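Local coordinates for fructose-bisphosphate aldolase (Slackia heliotrinireducens, PDB 4MOZ), which belongs to the DeoC/LacD family of aldolases and folds as a TIM barrel, a closed parallel sheet of eight strands ringed by helices, at residues I172-Y178 with A206-N212; L141-L145 with E158-L162; G78-R84 with V97-K102; N26-A30 with V136-G140; A198-L202 with A232-L238. All coordinates share one frame; numbering follows the deposited sequence. Where two conformers were deposited one is given.

How the contacts relate
All five contacts reach one closed parallel sheet of eight strands. Contact 3 pairs strands 79-82 and 99-102, and contact 1 pairs 172-177 and 208-210; their centres are about 14 Å apart. Strand 138-145 lies between these pairs in the sheet, receiving helix 20-30 at its start (contact 4) and helix 152-168 farther along (contact 2). Contact 5, centred about 8 Å from contact 1, packs helix 191-204 against the turn into strand 237-240. Contact 3 is nested within the chain span closed by contact 4; contact 2 follows, and contacts 1 and 5 alternate their segments. The contacts thus join neighbouring strands and helices of the barrel, and tie to it helix 20-30, which precedes the first barrel strand.

Contact 1. Residues I172-Y178 with A206-N212; sequences IVVLWIY and ADFVKVN
Lys210 runs over the Trp176 indole and on to Tyr178, a path set by its torsions. With CG anti to the backbone N (chi1 156°), this methylene sits over one indole face, 3.7 Å from the centroid of the five-membered ring, which is a CH-pi contact. The bend at chi2 brings CE to 3.1 Å from OH of Tyr178, and the turn at chi4 sets the direction of NZ. NZ lies at the edge of the tyrosine ring but makes no hydrogen bond with the hydroxyl; it donates instead to its neighbour Val211 O (2.9 Å), from above the carbonyl plane. The Asn212 amide crosses Tyr178 with the two planes 20° apart and ND2 3.4 Å from CD1.

At the other end, Asp207 turns CG beside its own backbone N (chi1 -62°), and OD2 takes Val173 N at 2.7 Å on its anti lone pair. His167 shares OD2, while OD1 is hydrogen-bonded to Tyr23 of the same chain and salt-bridged to Arg89 of a neighbouring subunit. Val173 O accepts from both Asp207 N and Phe208 N.

Between these ends the strands pair in parallel, Lys210 N meeting Leu175 O at 2.8 Å and Ile177 N meeting Lys210 O at 2.9 Å. They belong to one beta-alpha-beta unit. Its intervening helix 191-204 packs on Ile177 and Val209, whereas Trp176 and Lys210 share the opposite sheet face, directed into the barrel. A water joins Ile177 O to Asn212 N. Buried Asp207 carries charge that several donors probably stabilise, while Lys210 has its aliphatic part held by the indole and its amine turned toward a backbone carbonyl.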
# COMPACT_ATOMS: atom_id res chain seq x y z
N ILE C 172 13.73 -14.28 19.77
CA ILE C 172 12.74 -15.35 19.70
C ILE C 172 11.39 -14.78 19.25
O ILE C 172 11.17 -13.57 19.31
CB ILE C 172 12.61 -16.15 21.02
CG1 ILE C 172 11.93 -15.32 22.11
CG2 ILE C 172 13.98 -16.66 21.49
CD1 ILE C 172 11.20 -16.15 23.14
N VAL C 173 10.51 -15.66 18.77
CA VAL C 173 9.20 -15.22 18.30
C VAL C 173 8.07 -16.08 18.86
O VAL C 173 8.08 -17.30 18.70
CB VAL C 173 9.10 -15.21 16.76
CG1 VAL C 173 7.74 -14.68 16.32
CG2 VAL C 173 10.21 -14.37 16.16
N VAL C 174 7.12 -15.43 19.51
CA VAL C 174 5.90 -16.07 19.99
C VAL C 174 4.73 -15.56 19.15
O VAL C 174 4.50 -14.35 19.06
CB VAL C 174 5.62 -15.77 21.48
CG1 VAL C 174 4.38 -16.51 21.96
CG2 VAL C 174 6.83 -16.12 22.35
N LEU C 175 4.00 -16.48 18.53
CA LEU C 175 2.79 -16.12 17.80
C LEU C 175 1.55 -16.53 18.58
O LEU C 175 1.43 -17.68 19.00
CB LEU C 175 2.78 -16.76 16.41
CG LEU C 175 3.88 -16.35 15.42
CD1 LEU C 175 3.73 -17.14 14.12
CD2 LEU C 175 3.86 -14.85 15.15
N TRP C 176 0.66 -15.57 18.80
CA TRP C 176 -0.68 -15.88 19.28
C TRP C 176 -1.49 -16.21 18.08
O TRP C 176 -1.56 -15.42 17.15
CB TRP C 176 -1.30 -14.67 19.95
CG TRP C 176 -0.84 -14.37 21.34
CD1 TRP C 176 -1.58 -14.45 22.51
CD2 TRP C 176 0.49 -13.88 21.76
NE1 TRP C 176 -0.83 -14.08 23.60
CE2 TRP C 176 0.42 -13.73 23.22
CE3 TRP C 176 1.67 -13.58 21.11
CZ2 TRP C 176 1.51 -13.28 23.97
CZ3 TRP C 176 2.77 -13.15 21.87
CH2 TRP C 176 2.68 -12.99 23.26
N ILE C 177 -2.10 -17.38 18.05
CA ILE C 177 -2.92 -17.73 16.90
C ILE C 177 -4.33 -18.12 17.34
O ILE C 177 -4.55 -19.21 17.86
CB ILE C 177 -2.27 -18.79 15.99
CG1 ILE C 177 -0.88 -18.33 15.55
CG2 ILE C 177 -3.16 -19.06 14.79
CD1 ILE C 177 -0.25 -19.13 14.42
N TYR C 178 -5.26 -17.19 17.12
CA TYR C 178 -6.66 -17.38 17.49
C TYR C 178 -7.53 -17.31 16.25
O TYR C 178 -7.92 -16.23 15.82
CB TYR C 178 -7.10 -16.28 18.45
CG TYR C 178 -6.34 -16.20 19.75
CD1 TYR C 178 -6.15 -17.33 20.54
CD2 TYR C 178 -5.86 -14.98 20.22
CE1 TYR C 178 -5.47 -17.25 21.75
CE2 TYR C 178 -5.18 -14.89 21.42
CZ TYR C 178 -4.99 -16.03 22.18
OH TYR C 178 -4.32 -15.93 23.37
N ALA C 206 7.78 -19.81 13.85
CA ALA C 206 7.75 -19.36 15.24
C ALA C 206 8.53 -20.29 16.17
O ALA C 206 8.63 -21.49 15.93
CB ALA C 206 6.32 -19.20 15.73
N ASP C 207 9.08 -19.71 17.23
CA ASP C 207 9.70 -20.49 18.30
C ASP C 207 8.65 -21.08 19.24
O ASP C 207 8.79 -22.21 19.72
CB ASP C 207 10.68 -19.62 19.07
CG ASP C 207 11.80 -19.12 18.19
OD1 ASP C 207 12.53 -19.96 17.63
OD2 ASP C 207 11.92 -17.89 18.04
N PHE C 208 7.60 -20.29 19.49
CA PHE C 208 6.49 -20.71 20.33
C PHE C 208 5.17 -20.26 19.72
O PHE C 208 5.11 -19.25 19.01
CB PHE C 208 6.62 -20.13 21.75
CG PHE C 208 7.80 -20.66 22.51
CD1 PHE C 208 7.72 -21.87 23.19
CD2 PHE C 208 8.99 -19.95 22.55
CE1 PHE C 208 8.81 -22.37 23.89
CE2 PHE C 208 10.09 -20.44 23.24
CZ PHE C 208 9.99 -21.65 23.92
N VAL C 209 4.11 -21.02 19.99
CA VAL C 209 2.77 -20.68 19.55
C VAL C 209 1.81 -20.71 20.74
O VAL C 209 1.77 -21.68 21.50
CB VAL C 209 2.26 -21.60 18.41
CG1 VAL C 209 2.37 -23.07 18.77
CG2 VAL C 209 0.83 -21.24 18.01
N LYS C 210 1.07 -19.62 20.92
CA LYS C 210 0.06 -19.54 21.96
C LYS C 210 -1.32 -19.77 21.35
O LYS C 210 -1.73 -19.05 20.45
CB LYS C 210 0.16 -18.19 22.70
CG LYS C 210 -1.10 -17.68 23.40
CD LYS C 210 -1.68 -18.61 24.44
CE LYS C 210 -2.85 -17.93 25.15
NZ LYS C 210 -4.06 -18.80 25.27
N VAL C 211 -2.02 -20.78 21.85
CA VAL C 211 -3.36 -21.13 21.38
C VAL C 211 -4.33 -21.19 22.56
O VAL C 211 -3.91 -21.24 23.71
CB VAL C 211 -3.40 -22.49 20.63
CG1 VAL C 211 -2.61 -22.42 19.33
CG2 VAL C 211 -2.89 -23.62 21.52
N ASN C 212 -5.63 -21.19 22.27
CA ASN C 212 -6.64 -21.49 23.27
C ASN C 212 -6.63 -22.98 23.58
O ASN C 212 -6.27 -23.79 22.72
CB ASN C 212 -8.02 -21.11 22.76
CG ASN C 212 -8.27 -19.62 22.81
OD1 ASN C 212 -7.93 -18.96 23.79
ND2 ASN C 212 -8.86 -19.09 21.74
O HOH W 1 -6.24 -20.92 19.61

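Contact 2. Residues L141-L145 with E158-L162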
# COMPACT_ATOMS: atom_id res chain seq x y z
N LEU C 141 9.85 -11.16 20.29
CA LEU C 141 8.72 -10.44 19.74
C LEU C 141 7.48 -11.32 19.79
O LEU C 141 7.58 -12.56 19.76
CB LEU C 141 8.99 -10.03 18.30
CG LEU C 141 10.27 -9.26 17.94
CD1 LEU C 141 10.25 -8.93 16.46
CD2 LEU C 141 10.45 -8.00 18.76
N GLY C 142 6.32 -10.67 19.85
CA GLY C 142 5.04 -11.35 19.79
C GLY C 142 4.15 -10.76 18.70
O GLY C 142 4.24 -9.58 18.38
N TYR C 143 3.28 -11.60 18.14
CA TYR C 143 2.35 -11.18 17.09
C TYR C 143 1.11 -12.07 17.12
O TYR C 143 1.23 -13.28 17.28
CB TYR C 143 3.03 -11.24 15.71
CG TYR C 143 2.22 -10.61 14.60
CD1 TYR C 143 1.31 -11.38 13.86
CD2 TYR C 143 2.36 -9.26 14.28
CE1 TYR C 143 0.56 -10.81 12.85
CE2 TYR C 143 1.62 -8.69 13.26
CZ TYR C 143 0.71 -9.47 12.55
OH TYR C 143 -0.05 -8.93 11.54
N THR C 144 -0.06 -11.46 16.96
CA THR C 144 -1.33 -12.19 16.91
C THR C 144 -1.86 -12.35 15.48
O THR C 144 -1.87 -11.39 14.70
CB THR C 144 -2.42 -11.47 17.74
OG1 THR C 144 -1.99 -11.39 19.10
CG2 THR C 144 -3.74 -12.23 17.68
N LEU C 145 -2.30 -13.56 15.14
CA LEU C 145 -2.96 -13.81 13.85
C LEU C 145 -4.35 -14.39 14.08
O LEU C 145 -4.50 -15.33 14.85
CB LEU C 145 -2.17 -14.81 13.00
CG LEU C 145 -0.77 -14.47 12.51
CD1 LEU C 145 0.28 -15.01 13.47
CD2 LEU C 145 -0.57 -15.05 11.12
N GLU C 158 2.42 -9.99 7.43
CA GLU C 158 3.17 -9.30 8.48
C GLU C 158 3.92 -10.30 9.36
O GLU C 158 5.10 -10.12 9.63
CB GLU C 158 2.25 -8.41 9.33
CG GLU C 158 1.72 -7.17 8.62
CD GLU C 158 0.86 -6.27 9.49
OE1 GLU C 158 0.55 -6.62 10.65
OE2 GLU C 158 0.49 -5.18 9.01
N ALA C 159 3.24 -11.37 9.77
CA ALA C 159 3.85 -12.38 10.65
C ALA C 159 5.05 -13.08 10.02
O ALA C 159 6.10 -13.18 10.64
CB ALA C 159 2.82 -13.40 11.12
N GLY C 160 4.88 -13.54 8.78
CA GLY C 160 5.94 -14.24 8.07
C GLY C 160 7.21 -13.41 7.95
O GLY C 160 8.30 -13.91 8.20
N GLN C 161 7.05 -12.14 7.59
CA GLN C 161 8.16 -11.21 7.46
C GLN C 161 8.81 -10.93 8.81
O GLN C 161 10.04 -10.82 8.91
CB GLN C 161 7.69 -9.89 6.82
CG GLN C 161 8.77 -8.84 6.61
CD GLN C 161 9.79 -9.21 5.54
OE1 GLN C 161 9.55 -10.08 4.71
NE2 GLN C 161 10.93 -8.54 5.56
N LEU C 162 7.98 -10.83 9.84
CA LEU C 162 8.43 -10.55 11.19
C LEU C 162 9.31 -11.67 11.74
O LEU C 162 10.35 -11.42 12.35
CB LEU C 162 7.23 -10.34 12.11
CG LEU C 162 7.52 -9.65 13.44
CD1 LEU C 162 7.74 -8.15 13.24
CD2 LEU C 162 6.38 -9.90 14.41
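Tyr143 leaves strand 138-145 toward helix 152-168 and meets three of its residues in succession. CB starts against Leu162 CD2 at 3.8 Å. With CG anti to the backbone N (chi1 -170°), the ring stands out from the strand. Along one flank, CD1 touches Ala159 CB at 3.7 Å and CE1 continues against the same methyl, while Ala159 N lies above one ring face near the rim. On the other flank CD2 approaches Leu162 CD2, and CE2 passes close to Glu158. CZ faces the same glutamate, with its OE1 and CB nearby. At the tip, OH donates to Glu158 OE1 over 2.5 Å, reaching that oxygen from its anti side, 28° out of the carboxylate plane. Ring and carboxylate planes are 75° apart.

Leu145 CD2 also packs on Ala159 CB (3.8 Å), and Leu141 CD1 lies 4.1 Å from Leu162 CG. Strand and helix run nearly antiparallel, the first half of a beta-alpha-beta unit completed by strand 172-177. Glu158 OE1 has a further donor in Gln121 N. The short phenol-carboxylate bond, beyond the packing on Ala159 and Leu162, fixes the ring against the helix, and its second donor would help keep the carboxylate negative.

Contact 3. Residues G78-R84 with V97-K102; sequences GVMAGQR and VNYLVK
Leu100 N donates to Met80 O at 2.8 Å in a practically straight bond (179°), at the centre of a parallel strand pairing. Lys102 N reaches Gly82 O, also at 2.8 Å, from above its carbonyl plane. Met80 N meets Asn98 O at 2.9 Å, and Gly82 N binds Leu100 O. Beyond the backbone, Asn98 ND2 donates to Gly78 O at 3.0 Å, with the acceptor in the amide plane. A water links the same carbonyl to Asn98 N, and Asn98 OD1 is taken by Asn137. A second water connects Arg84 N with Lys102 O.

Packing falls on two faces. Met80, a selenomethionine, lies alongside Tyr99, and helix 66-74 covers both residues. In the given one of its two conformers the chain is fully extended and SE comes 3.7 Å from Tyr99 CE1, an oblique Met-aromatic contact that is less certain for that reason. CB of Met80 also meets Val97 CG1 at 3.7 Å. Inside the barrel, Ala81 CB rests on Leu100 CD2 at 3.8 Å.

Lys102 sends its amine away to Thr144 and Asn104, and Arg84 forms a salt bridge with Asp14 of a neighbouring subunit. The strands of this beta-alpha-beta unit are therefore joined chiefly by backbone bonds, extended at one end by a side-chain amide and at both ends by water, while their charged side chains serve other parts of the fold and assembly.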
# COMPACT_ATOMS: atom_id res chain seq x y z
N GLY C 78 9.01 -16.01 33.00
CA GLY C 78 9.97 -16.24 31.92
C GLY C 78 10.14 -14.94 31.15
O GLY C 78 11.22 -14.35 31.15
N VAL C 79 9.06 -14.51 30.50
CA VAL C 79 9.02 -13.22 29.80
C VAL C 79 7.80 -12.39 30.19
O VAL C 79 6.74 -12.94 30.54
CB VAL C 79 9.04 -13.37 28.25
CG1 VAL C 79 10.31 -14.05 27.77
CG2 VAL C 79 7.80 -14.09 27.74
N MSE C 80 7.96 -11.07 30.16
CA MSE C 80 6.83 -10.17 30.24
C MSE C 80 6.55 -9.66 28.84
O MSE C 80 7.41 -9.04 28.21
CB MSE C 80 7.12 -9.00 31.17
CG MSE C 80 5.97 -8.02 31.27
SE MSE C 80 6.48 -6.41 32.22
CE MSE C 80 4.83 -5.40 32.03
N ALA C 81 5.34 -9.95 28.35
CA ALA C 81 4.93 -9.53 27.01
C ALA C 81 4.06 -8.28 27.07
O ALA C 81 3.03 -8.26 27.75
CB ALA C 81 4.20 -10.65 26.29
N GLY C 82 4.49 -7.23 26.37
CA GLY C 82 3.73 -5.98 26.30
C GLY C 82 4.07 -5.15 25.08
O GLY C 82 5.06 -5.42 24.39
N GLN C 83 3.25 -4.13 24.81
CA GLN C 83 3.49 -3.21 23.70
C GLN C 83 4.79 -2.43 23.89
O GLN C 83 5.22 -2.19 25.02
CB GLN C 83 2.32 -2.24 23.52
CG GLN C 83 1.05 -2.87 22.95
CD GLN C 83 0.17 -3.49 24.03
OE1 GLN C 83 0.44 -3.35 25.23
NE2 GLN C 83 -0.89 -4.18 23.60
N ARG C 84 5.41 -2.06 22.77
CA ARG C 84 6.66 -1.29 22.75
C ARG C 84 6.57 -0.05 23.64
O ARG C 84 7.47 0.20 24.45
CB ARG C 84 6.99 -0.89 21.30
CG ARG C 84 8.36 -0.25 21.08
CD ARG C 84 8.34 0.71 19.89
NE ARG C 84 7.41 1.81 20.13
CZ ARG C 84 7.74 2.97 20.71
NH1 ARG C 84 9.00 3.21 21.08
NH2 ARG C 84 6.82 3.89 20.91
N VAL C 97 14.09 -7.67 33.67
CA VAL C 97 12.95 -8.44 33.20
C VAL C 97 13.27 -8.81 31.75
O VAL C 97 13.87 -8.01 31.03
CB VAL C 97 11.64 -7.62 33.25
CG1 VAL C 97 10.46 -8.41 32.71
CG2 VAL C 97 11.34 -7.15 34.67
N ASN C 98 12.91 -10.02 31.36
CA ASN C 98 13.02 -10.42 29.96
C ASN C 98 11.77 -9.93 29.23
O ASN C 98 10.68 -10.47 29.45
CB ASN C 98 13.16 -11.94 29.82
CG ASN C 98 14.36 -12.49 30.57
OD1 ASN C 98 15.46 -11.94 30.51
ND2 ASN C 98 14.16 -13.60 31.27
N TYR C 99 11.94 -8.91 28.40
CA TYR C 99 10.81 -8.31 27.68
C TYR C 99 10.55 -8.95 26.32
O TYR C 99 11.48 -9.17 25.53
CB TYR C 99 10.99 -6.80 27.53
CG TYR C 99 10.92 -6.05 28.84
CD1 TYR C 99 9.69 -5.82 29.47
CD2 TYR C 99 12.08 -5.56 29.46
CE1 TYR C 99 9.62 -5.14 30.68
CE2 TYR C 99 12.02 -4.87 30.66
CZ TYR C 99 10.79 -4.67 31.27
OH TYR C 99 10.72 -3.99 32.47
N LEU C 100 9.28 -9.25 26.07
CA LEU C 100 8.81 -9.67 24.77
C LEU C 100 7.90 -8.57 24.24
O LEU C 100 6.84 -8.29 24.82
CB LEU C 100 8.04 -10.98 24.87
CG LEU C 100 7.71 -11.69 23.55
CD1 LEU C 100 8.72 -12.79 23.27
CD2 LEU C 100 6.31 -12.29 23.62
N VAL C 101 8.32 -7.93 23.14
CA VAL C 101 7.55 -6.82 22.57
C VAL C 101 6.43 -7.33 21.67
O VAL C 101 6.67 -7.95 20.63
CB VAL C 101 8.45 -5.83 21.82
CG1 VAL C 101 7.63 -4.68 21.25
CG2 VAL C 101 9.54 -5.29 22.74
N LYS C 102 5.19 -7.06 22.10
CA LYS C 102 4.02 -7.44 21.33
C LYS C 102 3.83 -6.46 20.18
O LYS C 102 3.47 -5.30 20.38
CB LYS C 102 2.78 -7.49 22.24
CG LYS C 102 1.49 -7.92 21.56
CD LYS C 102 1.62 -9.28 20.89
CE LYS C 102 0.27 -9.96 20.74
NZ LYS C 102 -0.62 -9.21 19.81
O HOH W 2 11.42 -12.06 32.95
O HOH W 3 4.25 -2.59 20.22

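Contact 4. Residues N26-A30 with V136-G140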
# COMPACT_ATOMS: atom_id res chain seq x y z
N ASN C 26 18.94 -15.48 24.23
CA ASN C 26 17.54 -15.08 24.38
C ASN C 26 16.60 -16.25 24.66
O ASN C 26 15.64 -16.11 25.43
CB ASN C 26 17.07 -14.28 23.16
CG ASN C 26 17.68 -12.89 23.11
OD1 ASN C 26 17.85 -12.23 24.14
ND2 ASN C 26 18.00 -12.43 21.90
N TYR C 27 16.89 -17.39 24.04
CA TYR C 27 16.12 -18.60 24.29
C TYR C 27 16.32 -19.09 25.73
O TYR C 27 15.37 -19.49 26.40
CB TYR C 27 16.52 -19.69 23.30
CG TYR C 27 15.50 -20.80 23.19
CD1 TYR C 27 15.49 -21.86 24.09
CD2 TYR C 27 14.54 -20.78 22.18
CE1 TYR C 27 14.55 -22.88 23.98
CE2 TYR C 27 13.61 -21.79 22.06
CZ TYR C 27 13.61 -22.83 22.96
OH TYR C 27 12.68 -23.83 22.84
N MSE C 28 17.57 -19.03 26.20
CA MSE C 28 17.90 -19.39 27.59
C MSE C 28 17.25 -18.43 28.59
O MSE C 28 16.69 -18.88 29.59
CB MSE C 28 19.42 -19.44 27.80
CG MSE C 28 20.14 -20.55 27.06
SE MSE C 28 19.70 -22.34 27.71
CE MSE C 28 20.81 -22.35 29.32
N LYS C 29 17.32 -17.13 28.31
CA LYS C 29 16.67 -16.14 29.17
C LYS C 29 15.16 -16.36 29.23
O LYS C 29 14.59 -16.47 30.32
CB LYS C 29 16.96 -14.72 28.68
CG LYS C 29 18.32 -14.17 29.05
CD LYS C 29 18.43 -12.75 28.51
CE LYS C 29 19.86 -12.26 28.43
NZ LYS C 29 19.90 -10.93 27.75
N ALA C 30 14.53 -16.45 28.06
CA ALA C 30 13.08 -16.56 27.97
C ALA C 30 12.53 -17.79 28.68
O ALA C 30 11.48 -17.72 29.32
CB ALA C 30 12.64 -16.56 26.51
N VAL C 136 17.43 -1.83 26.80
CA VAL C 136 16.27 -2.61 27.25
C VAL C 136 16.45 -4.09 26.90
O VAL C 136 16.80 -4.43 25.77
CB VAL C 136 14.94 -2.06 26.69
CG1 VAL C 136 13.76 -2.84 27.25
CG2 VAL C 136 14.80 -0.59 27.06
N ASN C 137 16.20 -4.95 27.89
CA ASN C 137 16.41 -6.39 27.76
C ASN C 137 15.31 -7.09 26.94
O ASN C 137 14.54 -7.89 27.47
CB ASN C 137 16.59 -7.03 29.14
CG ASN C 137 16.93 -8.51 29.06
OD1 ASN C 137 17.72 -8.94 28.21
ND2 ASN C 137 16.35 -9.30 29.96
N VAL C 138 15.26 -6.76 25.65
CA VAL C 138 14.28 -7.36 24.75
C VAL C 138 14.82 -8.71 24.29
O VAL C 138 15.89 -8.79 23.69
CB VAL C 138 14.00 -6.47 23.52
CG1 VAL C 138 13.01 -7.15 22.56
CG2 VAL C 138 13.46 -5.11 23.96
N VAL C 139 14.08 -9.77 24.60
CA VAL C 139 14.51 -11.12 24.24
C VAL C 139 13.75 -11.65 23.03
O VAL C 139 14.20 -12.58 22.37
CB VAL C 139 14.43 -12.09 25.45
CG1 VAL C 139 15.31 -11.59 26.59
CG2 VAL C 139 13.00 -12.28 25.92
N GLY C 140 12.59 -11.06 22.75
CA GLY C 140 11.79 -11.53 21.64
C GLY C 140 10.62 -10.66 21.25
O GLY C 140 10.42 -9.56 21.81
O HOH W 4 18.19 -9.60 22.06
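Asn26 lies against Val139 where helix 20-30 crosses the start of barrel strand 138-145, at the N-terminal end of this strand of the TIM barrel. Helix and strand segments are almost perpendicular (95°), with axes 8.1 Å apart, so a few residues carry the contact.

Asn26 comes first. Its CB is 3.4 Å from Val139 O, and the amide folds beside the valine, placing OD1 3.6 Å from CG1. CG stands beside the backbone N of the helix (chi1 -72°), which turns the amide toward the strand. ND2 is hydrogen-bonded to Gly170 O and also donates to a water that in turn donates to Val138 O. The amide is thus gripped directly by one carbonyl and, through water, by another.

One helical turn later, Lys29 stretches out from CG onward. Its CD slides across Val139 CG1 at 3.8 Å before NZ reaches Asn137 OD1 at 3.0 Å. The donor is tilted 21° from the carbonyl plane of that amide. The two side chains come from opposite directions, the lysine from the helix and the asparagine from the chain just before the strand. Asn137 is the centre of an inverse gamma turn, closed by Val138 N on Val136 O. The oxygen offered to Lys29 belongs to an amide whose nitrogen is already held by two acceptors, Asn98 OD1 and Val97 O.

Ala30 ends the segment, its CB directed toward the valine and also packed on Val79 of strand 79-82. The methyl of Ala30, CB, stands 4.3 Å from Val139 CG2.

Contact 5. Residues A198-L202 with A232-L238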
# COMPACT_ATOMS: atom_id res chain seq x y z
N ALA C 198 -1.84 -24.33 15.53
CA ALA C 198 -0.52 -24.73 16.00
C ALA C 198 0.43 -25.07 14.85
O ALA C 198 1.60 -24.69 14.87
CB ALA C 198 -0.63 -25.90 16.96
N GLY C 199 -0.09 -25.77 13.84
CA GLY C 199 0.70 -26.13 12.66
C GLY C 199 1.13 -24.94 11.80
O GLY C 199 2.23 -24.93 11.24
N VAL C 200 0.26 -23.94 11.72
CA VAL C 200 0.57 -22.73 10.95
C VAL C 200 1.78 -22.00 11.54
O VAL C 200 2.67 -21.56 10.81
CB VAL C 200 -0.65 -21.78 10.85
CG1 VAL C 200 -0.24 -20.41 10.32
CG2 VAL C 200 -1.72 -22.39 9.96
N ALA C 201 1.81 -21.90 12.87
CA ALA C 201 2.90 -21.22 13.58
C ALA C 201 4.26 -21.81 13.22
O ALA C 201 5.24 -21.07 13.06
CB ALA C 201 2.68 -21.26 15.07
N LEU C 202 4.32 -23.14 13.12
CA LEU C 202 5.53 -23.82 12.66
C LEU C 202 5.92 -23.40 11.25
O LEU C 202 7.08 -23.07 10.99
CB LEU C 202 5.38 -25.34 12.74
CG LEU C 202 6.54 -26.17 12.15
CD1 LEU C 202 7.85 -25.91 12.88
CD2 LEU C 202 6.21 -27.65 12.16
N ALA C 232 1.29 -31.34 16.07
CA ALA C 232 1.22 -30.57 14.82
C ALA C 232 2.22 -29.41 14.76
O ALA C 232 2.75 -29.09 13.70
CB ALA C 232 -0.19 -30.06 14.59
N ALA C 233 2.47 -28.79 15.92
CA ALA C 233 3.42 -27.68 16.03
C ALA C 233 4.89 -28.11 15.90
O ALA C 233 5.77 -27.27 15.75
CB ALA C 233 3.19 -26.93 17.34
N GLY C 234 5.14 -29.42 15.96
CA GLY C 234 6.49 -29.97 15.77
C GLY C 234 7.55 -29.31 16.64
O GLY C 234 7.43 -29.30 17.87
N ARG C 235 8.57 -28.75 16.00
CA ARG C 235 9.66 -28.08 16.72
C ARG C 235 9.33 -26.65 17.19
O ARG C 235 10.21 -25.95 17.69
CB ARG C 235 10.94 -28.09 15.90
CG ARG C 235 11.65 -29.44 15.91
CD ARG C 235 12.92 -29.37 15.10
NE ARG C 235 13.58 -30.67 15.06
CZ ARG C 235 14.74 -30.92 14.46
NH1 ARG C 235 15.25 -32.14 14.49
NH2 ARG C 235 15.38 -29.95 13.82
N THR C 236 8.08 -26.23 17.01
CA THR C 236 7.58 -24.99 17.61
C THR C 236 6.89 -25.38 18.92
O THR C 236 5.99 -26.22 18.93
CB THR C 236 6.60 -24.25 16.67
OG1 THR C 236 7.31 -23.76 15.53
CG2 THR C 236 5.93 -23.07 17.38
N GLY C 237 7.33 -24.78 20.02
CA GLY C 237 6.77 -25.07 21.34
C GLY C 237 5.40 -24.45 21.50
O GLY C 237 5.20 -23.27 21.22
N LEU C 238 4.44 -25.25 21.95
CA LEU C 238 3.08 -24.77 22.14
C LEU C 238 2.88 -24.30 23.57
O LEU C 238 3.23 -25.00 24.52
CB LEU C 238 2.08 -25.87 21.79
CG LEU C 238 0.58 -25.59 21.98
CD1 LEU C 238 -0.23 -26.42 21.00
CD2 LEU C 238 0.14 -25.84 23.42
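Leu202 is pressed against the turn that leads from helix 222-232 into strand 237-240. Its CG is anti to the backbone N (chi1 174°), which directs both branches at the bend. CD2 lies 3.6 Å from Ala233 O, and CD1 lies 3.5 Å from Thr236 OG1. That hydroxyl is also close to the Leu202 backbone, 3.4 Å from CA, but its hydrogen-bond partner is Ala206 O.

A turn earlier on helix 191-204, small residues allow close approach. Gly199 CA comes 3.7 Å from Ala232 O, and the CB atoms of Ala198 and Ala233 are 4.0 Å apart. Ala198 CB also receives Leu238 CD1 at 4.1 Å, joining the helix to the first residues of the strand. The contact is made by van der Waals packing, part of it against carbonyl and hydroxyl oxygens, and the two segments share no hydrogen bonds.

These elements are adjacent parts of the TIM barrel: helices 191-204 and 222-232 are two of its surrounding helices, and strand 237-240 follows the second. The link between them is a type II' beta turn from Ala233 to Thr236, closed by Thr236 N on Ala233 O at 2.8 Å. Gly234 takes the positive phi (51°) at which the helix ends.

Beyond Leu202 the fit slackens. Gly234 and Arg235 are partly exposed, and Arg235 meets the leucine through little more than its backbone. Its side chain runs out, extended beyond CG, to a neighbouring subunit, where NH2 forms a salt bridge with Asp93 and a hydrogen bond with Arg89 O. Lys45 of that subunit binds Ala232 O, and its Arg89 packs on Leu202 and Thr236.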